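Local coordinates for protein fatty acid synthase 1, isoform A (Drosophila melanogaster, PDB 6FN6) that probably carries out the dehydratase, enoylreductase and ketoreductase steps of de novo fatty acid synthesis as the modifying region of a multifunctional synthase, at residues A[19-24]-A[30-35]; A[36-41]-A[172-177]. All coordinates share one frame; numbering follows the deposited sequence.

Contact 1. Residues A[19-24]-A[30-35]; sequences AFLAGH and ILFPAT
His24 is held against residues 30-35 from two directions, by a hydrogen bond at the rim of its imidazole and by a proline over one of its faces. ND1 donates to Leu31 O at 2.6 Å, along a bent path with an N-H...O angle of 140°. Leu31 O lies near the ring's edge but about 25° out of its plane. The face is taken by Pro33, whose CB sits 3.8 Å from the centroid of the His24 ring, almost on the ring normal, in a CH-pi contact. His24 reaches both partners because its CG stands anti to the backbone N (chi1 -170°), which carries the imidazole over the turn that enters helix 34-48, with Pro33 as N-cap residue. The main chain adds a straight bond, Leu31 N to His24 O at 3.2 Å, pairing the short strands 24-26 and 29-31. This hairpin belongs to the predicted N-terminal hotdog fold of the dehydratase. His24 is the predicted proton acceptor there; its side chain lies beside Asp175 of helix 170-183, the predicted proton donor. With ND1 engaged by a main-chain carbonyl, the rotation of the imidazole is restrained and NE2 is left on the side away from Leu31 O. Apolar contacts continue along the 3-10 turn 20-23. Leu21 divides its two methyls between neighbouring residues: CD1 meets the edge of the Phe32 ring at CE1, 3.7 Å away, whereas CD2 packs on Pro33 CD at 4.0 Å. Pro33 CD also covers part of one face of Phe32, near the rim of that ring. At the other end of the contact, the extended Ile30 side chain lays CD1 against Ala22 CB at 4.0 Å, while its CG2 branch faces Leu21 O.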
ATOM      1  N   ALA A  19      38.337 -10.760   6.927  1.00 61.82           N
ATOM      2  CA  ALA A  19      39.254  -9.625   6.995  1.00 49.91           C
ATOM      3  C   ALA A  19      39.040  -8.636   5.850  1.00 47.53           C
ATOM      4  O   ALA A  19      39.151  -7.426   6.045  1.00 46.76           O
ATOM      5  CB  ALA A  19      40.693 -10.117   6.994  1.00 52.39           C
ATOM      6  N   PHE A  20      38.748  -9.152   4.660  1.00 51.73           N
ATOM      7  CA  PHE A  20      38.585  -8.315   3.471  1.00 49.34           C
ATOM      8  C   PHE A  20      37.547  -7.200   3.649  1.00 46.12           C
ATOM      9  O   PHE A  20      37.629  -6.162   2.993  1.00 43.29           O
ATOM     10  CB  PHE A  20      38.192  -9.183   2.273  1.00 49.17           C
ATOM     11  CG  PHE A  20      36.762  -9.644   2.301  1.00 48.68           C
ATOM     12  CD1 PHE A  20      36.388 -10.739   3.061  1.00 49.68           C
ATOM     13  CD2 PHE A  20      35.792  -8.978   1.570  1.00 47.17           C
ATOM     14  CE1 PHE A  20      35.073 -11.162   3.090  1.00 50.07           C
ATOM     15  CE2 PHE A  20      34.476  -9.398   1.594  1.00 48.34           C
ATOM     16  CZ  PHE A  20      34.116 -10.489   2.357  1.00 49.65           C
ATOM     17  N   LEU A  21      36.583  -7.413   4.537  1.00 44.13           N
ATOM     18  CA  LEU A  21      35.475  -6.477   4.705  1.00 46.01           C
ATOM     19  C   LEU A  21      35.952  -5.072   5.078  1.00 44.09           C
ATOM     20  O   LEU A  21      35.245  -4.088   4.858  1.00 41.45           O
ATOM     21  CB  LEU A  21      34.506  -6.991   5.777  1.00 51.17           C
ATOM     22  CG  LEU A  21      33.746  -8.274   5.435  1.00 55.58           C
ATOM     23  CD1 LEU A  21      33.035  -8.817   6.662  1.00 58.70           C
ATOM     24  CD2 LEU A  21      32.758  -8.035   4.305  1.00 39.27           C
ATOM     25  N   ALA A  22      37.150  -4.980   5.643  1.00 44.58           N
ATOM     26  CA  ALA A  22      37.714  -3.690   6.016  1.00 44.82           C
ATOM     27  C   ALA A  22      37.890  -2.798   4.788  1.00 44.42           C
ATOM     28  O   ALA A  22      37.936  -1.574   4.899  1.00 47.71           O
ATOM     29  CB  ALA A  22      39.039  -3.880   6.730  1.00 47.26           C
ATOM     30  N   GLY A  23      37.995  -3.420   3.618  1.00 42.13           N
ATOM     31  CA  GLY A  23      38.153  -2.687   2.376  1.00 40.22           C
ATOM     32  C   GLY A  23      36.957  -1.829   2.023  1.00 39.52           C
ATOM     33  O   GLY A  23      37.085  -0.847   1.294  1.00 40.29           O
ATOM     34  N   HIS A  24      35.785  -2.206   2.528  1.00 40.35           N
ATOM     35  CA  HIS A  24      34.561  -1.462   2.254  1.00 36.32           C
ATOM     36  C   HIS A  24      34.395  -0.313   3.243  1.00 36.65           C
ATOM     37  O   HIS A  24      33.427  -0.268   4.003  1.00 36.46           O
ATOM     38  CB  HIS A  24      33.351  -2.396   2.305  1.00 35.92           C
ATOM     39  CG  HIS A  24      32.081  -1.773   1.816  1.00 35.97           C
ATOM     40  ND1 HIS A  24      31.128  -1.254   2.667  1.00 36.11           N
ATOM     41  CD2 HIS A  24      31.608  -1.578   0.563  1.00 33.54           C
ATOM     42  CE1 HIS A  24      30.124  -0.772   1.959  1.00 33.85           C
ATOM     43  NE2 HIS A  24      30.391  -0.955   0.678  1.00 32.48           N
ATOM     44  N   ILE A  30      34.168   1.585   8.541  1.00 46.93           N
ATOM     45  CA  ILE A  30      33.899   0.312   7.883  1.00 46.78           C
ATOM     46  C   ILE A  30      32.399   0.037   7.915  1.00 42.91           C
ATOM     47  O   ILE A  30      31.788   0.016   8.984  1.00 42.46           O
ATOM     48  CB  ILE A  30      34.683  -0.842   8.543  1.00 50.38           C
ATOM     49  CG1 ILE A  30      36.189  -0.573   8.473  1.00 53.41           C
ATOM     50  CG2 ILE A  30      34.344  -2.176   7.874  1.00 51.04           C
ATOM     51  CD1 ILE A  30      37.032  -1.530   9.300  1.00 56.07           C
ATOM     52  N   LEU A  31      31.817  -0.191   6.742  1.00 56.39           N
ATOM     53  CA  LEU A  31      30.399  -0.519   6.640  1.00 52.96           C
ATOM     54  C   LEU A  31      30.214  -1.919   6.087  1.00 44.91           C
ATOM     55  O   LEU A  31      30.825  -2.279   5.078  1.00 42.65           O
ATOM     56  CB  LEU A  31      29.673   0.478   5.740  1.00 60.63           C
ATOM     57  CG  LEU A  31      29.077   1.704   6.424  1.00 68.60           C
ATOM     58  CD1 LEU A  31      30.190   2.589   6.949  1.00 71.98           C
ATOM     59  CD2 LEU A  31      28.183   2.459   5.458  1.00 68.85           C
ATOM     60  N   PHE A  32      29.369  -2.713   6.738  1.00 44.37           N
ATOM     61  CA  PHE A  32      29.048  -4.022   6.198  1.00 43.45           C
ATOM     62  C   PHE A  32      28.298  -3.805   4.893  1.00 44.47           C
ATOM     63  O   PHE A  32      27.232  -3.192   4.891  1.00 47.15           O
ATOM     64  CB  PHE A  32      28.217  -4.859   7.162  1.00 44.66           C
ATOM     65  CG  PHE A  32      28.196  -6.318   6.808  1.00 44.36           C
ATOM     66  CD1 PHE A  32      29.308  -7.110   7.042  1.00 45.91           C
ATOM     67  CD2 PHE A  32      27.081  -6.892   6.219  1.00 43.79           C
ATOM     68  CE1 PHE A  32      29.305  -8.451   6.710  1.00 46.93           C
ATOM     69  CE2 PHE A  32      27.070  -8.233   5.885  1.00 44.55           C
ATOM     70  CZ  PHE A  32      28.184  -9.013   6.130  1.00 45.88           C
ATOM     71  N   PRO A  33      28.851  -4.306   3.778  1.00 33.78           N
ATOM     72  CA  PRO A  33      28.263  -3.974   2.480  1.00 32.46           C
ATOM     73  C   PRO A  33      26.865  -4.542   2.285  1.00 32.23           C
ATOM     74  O   PRO A  33      26.555  -5.625   2.773  1.00 33.14           O
ATOM     75  CB  PRO A  33      29.241  -4.601   1.486  1.00 32.65           C
ATOM     76  CG  PRO A  33      29.854  -5.730   2.232  1.00 34.15           C
ATOM     77  CD  PRO A  33      29.964  -5.263   3.648  1.00 34.81           C
ATOM     78  N   ALA A  34      26.033  -3.797   1.567  1.00 41.39           N
ATOM     79  CA  ALA A  34      24.703  -4.257   1.203  1.00 39.35           C
ATOM     80  C   ALA A  34      24.800  -5.629   0.545  1.00 38.47           C
ATOM     81  O   ALA A  34      23.990  -6.520   0.804  1.00 38.53           O
ATOM     82  CB  ALA A  34      24.041  -3.258   0.275  1.00 38.24           C
ATOM     83  N   THR A  35      25.807  -5.787  -0.306  1.00 31.64           N
ATOM     84  CA  THR A  35      26.040  -7.036  -1.016  1.00 37.33           C
ATOM     85  C   THR A  35      26.510  -8.131  -0.065  1.00 40.99           C
ATOM     86  O   THR A  35      26.405  -9.320  -0.367  1.00 39.13           O
ATOM     87  CB  THR A  35      27.084  -6.852  -2.123  1.00 37.50           C
ATOM     88  OG1 THR A  35      28.337  -6.474  -1.537  1.00 38.07           O
ATOM     89  CG2 THR A  35      26.636  -5.775  -3.096  1.00 36.12           C
TER

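Contact 2. Residues A[36-41]-A[172-177]; sequences GYMTLA and SFMDTM
Met174 and Thr39 meet where helix 170-183 faces helix 34-48, and the contact rests almost wholly on the methionine. The CB of Met174 leaves its helix toward residues 36-41. CG then stands anti to the carbonyl carbon, beside the backbone N (chi1 -76°), and an extended second torsion carries the chain across the gap; neither CB nor CG comes within 4.2 Å of the opposite segment. SD is the first atom to make contact, 4.4 Å from CE of Met38, a loose approach between two thioethers. At SD the chain bends (chi3 -69°), turning the terminal methyl toward Thr39, where CE of Met174 comes to rest 3.6 Å from OG1. This is packing of a methyl on a hydroxyl oxygen, and the two side chains meet at a slant. The hydroxyl has its polar partner within its own helix: OG1 stands beside the backbone N of Thr39 and is hydrogen-bonded to Thr35 O, one turn earlier, which satisfies this buried group. Met38 comes from a different direction, roughly at right angles to that of Thr39, with its own bent tip, so that the SD-CE end of Met174 is touched by side chains of two consecutive residues. No hydrogen bond joins the two segments, and the buried surface is small, 103 Å². Next in sequence, Asp175, the predicted proton donor, takes no part in this packing; its OD2 is hydrogen-bonded to Gln179 on the same helix. The two helices come from the predicted N-terminal and C-terminal hotdog regions, and such packing between central helices is consistent with the double-hotdog fold of the dehydratase domain in animal fatty acid synthases.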
ATOM      1  N   GLY A  36      27.027  -7.724   1.087  1.00 42.96           N
ATOM      2  CA  GLY A  36      27.386  -8.666   2.127  1.00 43.58           C
ATOM      3  C   GLY A  36      26.148  -9.375   2.635  1.00 42.80           C
ATOM      4  O   GLY A  36      26.129 -10.597   2.780  1.00 43.12           O
ATOM      5  N   TYR A  37      25.109  -8.593   2.911  1.00 37.58           N
ATOM      6  CA  TYR A  37      23.834  -9.132   3.363  1.00 39.83           C
ATOM      7  C   TYR A  37      23.251 -10.103   2.350  1.00 38.58           C
ATOM      8  O   TYR A  37      22.811 -11.193   2.702  1.00 39.90           O
ATOM      9  CB  TYR A  37      22.837  -8.006   3.597  1.00 37.24           C
ATOM     10  CG  TYR A  37      23.133  -7.161   4.804  1.00 37.35           C
ATOM     11  CD1 TYR A  37      23.017  -7.676   6.085  1.00 38.68           C
ATOM     12  CD2 TYR A  37      23.511  -5.838   4.659  1.00 55.41           C
ATOM     13  CE1 TYR A  37      23.281  -6.891   7.191  1.00 41.85           C
ATOM     14  CE2 TYR A  37      23.775  -5.048   5.746  1.00 52.62           C
ATOM     15  CZ  TYR A  37      23.658  -5.573   7.013  1.00 48.94           C
ATOM     16  OH  TYR A  37      23.924  -4.762   8.088  1.00 53.79           O
ATOM     17  N   MET A  38      23.257  -9.690   1.089  1.00 35.81           N
ATOM     18  CA  MET A  38      22.696 -10.495   0.019  1.00 36.37           C
ATOM     19  C   MET A  38      23.393 -11.848  -0.028  1.00 37.96           C
ATOM     20  O   MET A  38      22.751 -12.883  -0.192  1.00 39.24           O
ATOM     21  CB  MET A  38      22.833  -9.770  -1.318  1.00 35.33           C
ATOM     22  CG  MET A  38      22.148  -8.414  -1.354  1.00 33.97           C
ATOM     23  SD  MET A  38      22.519  -7.442  -2.829  1.00 33.31           S
ATOM     24  CE  MET A  38      22.051  -8.584  -4.124  1.00 34.05           C
ATOM     25  N   THR A  39      24.710 -11.837   0.145  1.00 37.65           N
ATOM     26  CA  THR A  39      25.493 -13.065   0.143  1.00 39.38           C
ATOM     27  C   THR A  39      25.103 -13.951   1.323  1.00 40.81           C
ATOM     28  O   THR A  39      24.949 -15.159   1.169  1.00 42.49           O
ATOM     29  CB  THR A  39      27.004 -12.768   0.189  1.00 53.67           C
ATOM     30  OG1 THR A  39      27.375 -12.014  -0.971  1.00 50.91           O
ATOM     31  CG2 THR A  39      27.821 -14.060   0.231  1.00 56.79           C
ATOM     32  N   LEU A  40      24.970 -13.352   2.504  1.00 40.38           N
ATOM     33  CA  LEU A  40      24.568 -14.093   3.695  1.00 55.81           C
ATOM     34  C   LEU A  40      23.200 -14.740   3.503  1.00 42.43           C
ATOM     35  O   LEU A  40      23.005 -15.907   3.840  1.00 44.24           O
ATOM     36  CB  LEU A  40      24.537 -13.177   4.920  1.00 56.91           C
ATOM     37  CG  LEU A  40      25.871 -12.620   5.428  1.00 59.61           C
ATOM     38  CD1 LEU A  40      25.653 -11.835   6.713  1.00 58.72           C
ATOM     39  CD2 LEU A  40      26.905 -13.725   5.644  1.00 63.10           C
ATOM     40  N   ALA A  41      22.257 -13.977   2.961  1.00 41.13           N
ATOM     41  CA  ALA A  41      20.920 -14.492   2.694  1.00 41.80           C
ATOM     42  C   ALA A  41      20.998 -15.603   1.657  1.00 43.09           C
ATOM     43  O   ALA A  41      20.325 -16.629   1.768  1.00 44.76           O
ATOM     44  CB  ALA A  41      20.001 -13.377   2.218  1.00 40.28           C
ATOM     45  N   SER A 172      32.610  -8.722  -2.767  1.00 47.91           N
ATOM     46  CA  SER A 172      33.373  -7.642  -3.380  1.00 46.60           C
ATOM     47  C   SER A 172      32.900  -7.412  -4.809  1.00 44.46           C
ATOM     48  O   SER A 172      32.711  -6.271  -5.234  1.00 41.36           O
ATOM     49  CB  SER A 172      34.873  -7.949  -3.359  1.00 49.43           C
ATOM     50  OG  SER A 172      35.232  -8.852  -4.390  1.00 51.93           O
ATOM     51  N   PHE A 173      32.707  -8.499  -5.548  1.00 40.04           N
ATOM     52  CA  PHE A 173      32.335  -8.395  -6.951  1.00 38.75           C
ATOM     53  C   PHE A 173      30.993  -7.692  -7.130  1.00 39.61           C
ATOM     54  O   PHE A 173      30.874  -6.762  -7.930  1.00 40.73           O
ATOM     55  CB  PHE A 173      32.279  -9.776  -7.597  1.00 40.35           C
ATOM     56  CG  PHE A 173      31.756  -9.755  -9.000  1.00 40.48           C
ATOM     57  CD1 PHE A 173      32.587  -9.428 -10.055  1.00 42.27           C
ATOM     58  CD2 PHE A 173      30.430 -10.050  -9.263  1.00 41.01           C
ATOM     59  CE1 PHE A 173      32.107  -9.399 -11.349  1.00 42.20           C
ATOM     60  CE2 PHE A 173      29.945 -10.023 -10.556  1.00 41.34           C
ATOM     61  CZ  PHE A 173      30.784  -9.697 -11.600  1.00 41.22           C
ATOM     62  N   MET A 174      29.982  -8.135  -6.389  1.00 38.62           N
ATOM     63  CA  MET A 174      28.661  -7.534  -6.496  1.00 39.53           C
ATOM     64  C   MET A 174      28.695  -6.089  -6.005  1.00 39.99           C
ATOM     65  O   MET A 174      27.947  -5.247  -6.497  1.00 41.05           O
ATOM     66  CB  MET A 174      27.626  -8.355  -5.717  1.00 41.95           C
ATOM     67  CG  MET A 174      27.211  -9.640  -6.438  1.00 43.23           C
ATOM     68  SD  MET A 174      25.671 -10.377  -5.843  1.00 40.30           S
ATOM     69  CE  MET A 174      26.152 -10.936  -4.208  1.00 40.44           C
ATOM     70  N   ASP A 175      29.566  -5.796  -5.044  1.00 38.94           N
ATOM     71  CA  ASP A 175      29.712  -4.425  -4.559  1.00 37.08           C
ATOM     72  C   ASP A 175      30.231  -3.505  -5.662  1.00 36.72           C
ATOM     73  O   ASP A 175      29.737  -2.394  -5.828  1.00 33.25           O
ATOM     74  CB  ASP A 175      30.651  -4.366  -3.355  1.00 38.30           C
ATOM     75  CG  ASP A 175      30.733  -2.975  -2.749  1.00 39.13           C
ATOM     76  OD1 ASP A 175      29.673  -2.361  -2.515  1.00 39.48           O
ATOM     77  OD2 ASP A 175      31.858  -2.491  -2.510  1.00 42.12           O
ATOM     78  N   THR A 176      31.226  -3.964  -6.414  1.00 39.10           N
ATOM     79  CA  THR A 176      31.789  -3.158  -7.495  1.00 36.60           C
ATOM     80  C   THR A 176      30.735  -2.872  -8.565  1.00 35.82           C
ATOM     81  O   THR A 176      30.830  -1.879  -9.284  1.00 33.07           O
ATOM     82  CB  THR A 176      33.017  -3.835  -8.143  1.00 34.98           C
ATOM     83  OG1 THR A 176      32.682  -5.162  -8.564  1.00 37.70           O
ATOM     84  CG2 THR A 176      34.173  -3.890  -7.158  1.00 32.91           C
ATOM     85  N   MET A 177      29.741  -3.748  -8.679  1.00 41.00           N
ATOM     86  CA  MET A 177      28.611  -3.497  -9.571  1.00 41.76           C
ATOM     87  C   MET A 177      27.805  -2.293  -9.079  1.00 41.53           C
ATOM     88  O   MET A 177      27.309  -1.502  -9.878  1.00 41.31           O
ATOM     89  CB  MET A 177      27.706  -4.726  -9.673  1.00 43.73           C
ATOM     90  CG  MET A 177      28.382  -5.956 -10.263  1.00 45.16           C
ATOM     91  SD  MET A 177      27.270  -7.372 -10.423  1.00 48.26           S
ATOM     92  CE  MET A 177      26.073  -6.736 -11.590  1.00 49.04           C
TER

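Overall arrangement
Contact 1 comes first along the chain and lies wholly in the predicted N-terminal hotdog region, whereas contact 2 joins that region to the C-terminal one across some 130 residues. Their centres are only about 9 Å apart. Helix 34-48 is common to both: segment 30-35 runs into its start, contact 1 ending at the N-cap Pro33, and Met38 and Thr39 in the following turn carry contact 2. Helix 170-183 bridges them as well, since Asp175 OD2 lies 3.2 Å from His24 CD2 and Thr35 CG2 packs on the backbone N of Asp175 at 3.5 Å. Each predicted hotdog region thus supplies one predicted catalytic residue, consistent with a single dehydratase site between them.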